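Glucanase (Clostridium thermocellum, PDB 5GXX) probably hydrolyses beta-1,4-glucosidic bonds within cellulose chains, as a family 9 endoglucanase of the cellulosome. Local coordinates at residues D118-E126 with H362-K373. The protein carries 1 engineered substitution. Numbering follows the deposited sequence.
Sequences DHKWWGSAE and HHRTAHGTWLDK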
# COMPACT_ATOMS: atom_id res chain seq x y z
N ASP A 118 -21.05 14.00 2.41
CA ASP A 118 -21.97 13.02 3.00
C ASP A 118 -22.22 11.83 2.05
O ASP A 118 -22.14 10.66 2.45
CB ASP A 118 -23.26 13.74 3.40
CG ASP A 118 -24.18 12.88 4.26
OD1 ASP A 118 -24.91 12.04 3.67
OD2 ASP A 118 -24.15 13.05 5.50
N HIS A 119 -22.54 12.13 0.80
CA HIS A 119 -22.95 11.11 -0.16
C HIS A 119 -21.82 10.21 -0.61
O HIS A 119 -22.06 9.08 -1.03
CB HIS A 119 -23.63 11.79 -1.35
CG HIS A 119 -24.95 12.40 -0.98
ND1 HIS A 119 -25.78 12.98 -1.91
CD2 HIS A 119 -25.57 12.51 0.21
CE1 HIS A 119 -26.86 13.43 -1.30
NE2 HIS A 119 -26.77 13.15 -0.02
N LYS A 120 -20.58 10.67 -0.47
CA LYS A 120 -19.45 9.86 -0.90
C LYS A 120 -19.23 8.63 -0.01
O LYS A 120 -18.61 7.65 -0.43
CB LYS A 120 -18.21 10.74 -0.93
CG LYS A 120 -17.08 10.22 -1.79
CD LYS A 120 -15.95 11.25 -1.79
CE LYS A 120 -14.60 10.61 -2.06
NZ LYS A 120 -14.65 9.62 -3.17
N TRP A 121 -19.79 8.67 1.20
CA TRP A 121 -19.56 7.62 2.19
C TRP A 121 -20.86 6.85 2.43
O TRP A 121 -21.93 7.46 2.50
CB TRP A 121 -19.07 8.24 3.50
CG TRP A 121 -18.86 7.28 4.64
CD1 TRP A 121 -17.81 6.43 4.82
CD2 TRP A 121 -19.74 7.07 5.75
NE1 TRP A 121 -17.97 5.71 5.98
CE2 TRP A 121 -19.15 6.08 6.57
CE3 TRP A 121 -20.97 7.63 6.13
CZ2 TRP A 121 -19.74 5.64 7.76
CZ3 TRP A 121 -21.55 7.19 7.31
CH2 TRP A 121 -20.93 6.21 8.11
N TRP A 122 -20.73 5.54 2.58
CA TRP A 122 -21.86 4.62 2.76
C TRP A 122 -21.68 3.94 4.12
O TRP A 122 -20.75 3.15 4.31
CB TRP A 122 -21.93 3.59 1.63
CG TRP A 122 -23.28 2.90 1.58
CD1 TRP A 122 -23.63 1.74 2.20
CD2 TRP A 122 -24.46 3.38 0.92
NE1 TRP A 122 -24.95 1.44 1.94
CE2 TRP A 122 -25.48 2.44 1.17
CE3 TRP A 122 -24.75 4.51 0.14
CZ2 TRP A 122 -26.78 2.59 0.65
CZ3 TRP A 122 -26.03 4.65 -0.37
CH2 TRP A 122 -27.03 3.72 -0.09
N GLY A 123 -22.53 4.27 5.09
CA GLY A 123 -22.45 3.66 6.41
C GLY A 123 -23.51 4.26 7.31
O GLY A 123 -24.27 5.13 6.89
N SER A 124 -23.55 3.79 8.55
CA SER A 124 -24.66 4.07 9.47
C SER A 124 -24.50 5.41 10.18
O SER A 124 -23.38 5.82 10.53
CB SER A 124 -24.78 2.93 10.48
OG SER A 124 -25.13 1.72 9.81
N ALA A 125 -25.63 6.07 10.40
CA ALA A 125 -25.70 7.37 11.05
C ALA A 125 -24.83 7.47 12.31
O ALA A 125 -24.11 8.45 12.50
CB ALA A 125 -27.16 7.70 11.40
N GLU A 126 -24.91 6.45 13.16
CA GLU A 126 -24.31 6.52 14.48
C GLU A 126 -22.78 6.54 14.48
O GLU A 126 -22.17 6.87 15.51
CB GLU A 126 -24.79 5.35 15.34
CG GLU A 126 -26.29 5.32 15.68
CD GLU A 126 -27.18 4.81 14.56
OE1 GLU A 126 -26.68 4.32 13.51
OE2 GLU A 126 -28.42 4.94 14.73
N HIS A 362 -32.46 2.56 -1.14
CA HIS A 362 -31.16 3.25 -1.17
C HIS A 362 -31.00 4.02 0.14
O HIS A 362 -31.15 5.24 0.19
CB HIS A 362 -31.09 4.16 -2.41
CG HIS A 362 -29.72 4.66 -2.73
ND1 HIS A 362 -28.78 3.92 -3.41
CD2 HIS A 362 -29.14 5.86 -2.47
CE1 HIS A 362 -27.68 4.64 -3.57
NE2 HIS A 362 -27.87 5.81 -3.00
N HIS A 363 -30.72 3.30 1.22
CA HIS A 363 -30.77 3.89 2.56
C HIS A 363 -29.65 3.26 3.38
O HIS A 363 -29.62 2.05 3.63
CB HIS A 363 -32.14 3.64 3.21
CG HIS A 363 -32.36 4.42 4.46
ND1 HIS A 363 -31.77 4.08 5.67
CD2 HIS A 363 -33.11 5.52 4.71
CE1 HIS A 363 -32.14 4.94 6.59
NE2 HIS A 363 -32.96 5.82 6.04
N ARG A 364 -28.69 4.10 3.76
CA ARG A 364 -27.45 3.64 4.39
C ARG A 364 -27.65 2.94 5.73
O ARG A 364 -27.13 1.84 5.97
CB ARG A 364 -26.54 4.85 4.59
CG ARG A 364 -25.82 5.25 3.31
CD ARG A 364 -25.33 6.68 3.43
NE ARG A 364 -24.68 7.22 2.22
CZ ARG A 364 -25.34 7.75 1.20
NH1 ARG A 364 -26.67 7.81 1.19
NH2 ARG A 364 -24.67 8.20 0.14
N THR A 365 -28.43 3.57 6.60
CA THR A 365 -28.53 3.06 7.95
C THR A 365 -29.45 1.85 8.00
O THR A 365 -29.19 0.93 8.79
CB THR A 365 -28.92 4.17 8.94
OG1 THR A 365 -27.90 5.18 8.90
CG2 THR A 365 -28.98 3.65 10.38
N ALA A 366 -30.45 1.78 7.12
CA ALA A 366 -31.27 0.57 7.07
C ALA A 366 -30.50 -0.62 6.52
O ALA A 366 -30.77 -1.77 6.87
CB ALA A 366 -32.54 0.80 6.26
N HIS A 367 -29.54 -0.35 5.64
CA HIS A 367 -28.69 -1.37 5.05
C HIS A 367 -27.80 -2.03 6.09
O HIS A 367 -27.80 -3.26 6.21
CB HIS A 367 -27.89 -0.74 3.91
CG HIS A 367 -26.93 -1.68 3.24
ND1 HIS A 367 -25.73 -1.26 2.71
CD2 HIS A 367 -26.99 -3.01 3.02
CE1 HIS A 367 -25.10 -2.29 2.18
NE2 HIS A 367 -25.84 -3.37 2.36
N GLY A 368 -27.03 -1.21 6.80
CA GLY A 368 -26.17 -1.72 7.86
C GLY A 368 -24.86 -2.32 7.37
O GLY A 368 -24.50 -3.42 7.79
N THR A 369 -24.15 -1.63 6.48
CA THR A 369 -22.82 -2.09 6.15
C THR A 369 -21.78 -1.82 7.25
O THR A 369 -22.02 -1.09 8.21
CB THR A 369 -22.35 -1.52 4.80
OG1 THR A 369 -21.20 -2.25 4.36
CG2 THR A 369 -22.02 -0.04 4.95
N TRP A 370 -20.62 -2.46 7.09
CA TRP A 370 -19.46 -2.18 7.94
C TRP A 370 -18.26 -1.70 7.15
O TRP A 370 -17.22 -1.36 7.75
CB TRP A 370 -19.07 -3.41 8.77
CG TRP A 370 -18.94 -4.69 7.99
CD1 TRP A 370 -17.78 -5.26 7.51
CD2 TRP A 370 -20.00 -5.55 7.56
NE1 TRP A 370 -18.06 -6.45 6.86
CE2 TRP A 370 -19.42 -6.64 6.87
CE3 TRP A 370 -21.40 -5.53 7.74
CZ2 TRP A 370 -20.18 -7.68 6.32
CZ3 TRP A 370 -22.15 -6.57 7.20
CH2 TRP A 370 -21.55 -7.62 6.48
N LEU A 371 -18.36 -1.68 5.83
CA LEU A 371 -17.14 -1.41 5.07
C LEU A 371 -17.29 -0.52 3.84
O LEU A 371 -16.57 -0.68 2.85
CB LEU A 371 -16.33 -2.68 4.79
CG LEU A 371 -17.06 -3.92 4.27
CD1 LEU A 371 -18.21 -3.64 3.33
CD2 LEU A 371 -16.07 -4.90 3.63
N ASP A 372 -18.21 0.43 3.95
CA ASP A 372 -18.38 1.47 2.93
C ASP A 372 -18.63 0.83 1.55
O ASP A 372 -17.98 1.16 0.55
CB ASP A 372 -17.17 2.43 2.96
CG ASP A 372 -17.37 3.66 2.10
OD1 ASP A 372 -18.52 3.99 1.76
OD2 ASP A 372 -16.36 4.31 1.75
N LYS A 373 -19.55 -0.13 1.52
CA LYS A 373 -19.98 -0.75 0.26
C LYS A 373 -21.50 -0.89 0.26
O LYS A 373 -22.12 -1.12 1.29
CB LYS A 373 -19.40 -2.16 0.07
CG LYS A 373 -17.90 -2.22 -0.14
CD LYS A 373 -17.45 -3.64 -0.44
CE LYS A 373 -16.14 -3.63 -1.23
NZ LYS A 373 -15.57 -5.00 -1.39
O HOH W 1 -19.47 4.74 -0.82
O HOH W 2 -19.25 1.73 6.24
O HOH W 3 -21.90 1.52 9.32
O HOH W 4 -24.69 1.18 6.94
O HOH W 5 -24.38 -0.91 10.68
O HOH W 6 -27.28 0.50 10.69
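Trp122 reaches between His362, Arg364 and His367, burying more surface than any other residue here. With CG anti to the backbone N (chi1 -164°), its indole lies against helix 364-367, touching its first and last residues. Arg364 CG sits over the six-membered ring of Trp122 in a CH-pi contact, 3.4 Å from the centroid. The CZ3-CH2 edge points into the face of His362, a T-shaped pair with planes at 64°; elsewhere on the rim, Trp122 NE1 donates to His367 ND1 at 2.9 Å, close to the indole plane. Beyond CG the Arg364 chain runs extended, bringing its guanidinium face against Trp122 CE3. In the guanidinium plane, Arg364 NE donates to a lone pair of Trp121 O (2.8 Å), while Arg364 NH2 reaches His119 O with a more bent bond (N-H...O 136°); Gly52 O takes NH1, so each nitrogen is engaged. Asp372 OD1 receives Trp122 N from above the carboxylate plane, at 2.8 Å, and also a water bridging to Lys120 O. Ala125 N donates to Thr365 OG1. Within the family 9 catalytic module, the contact ties the turn between helices 115-120 and 128-131 to helix 364-367 and the loop after it, with His119 beside a bound Tris and Trp121 packed on helix 128-131.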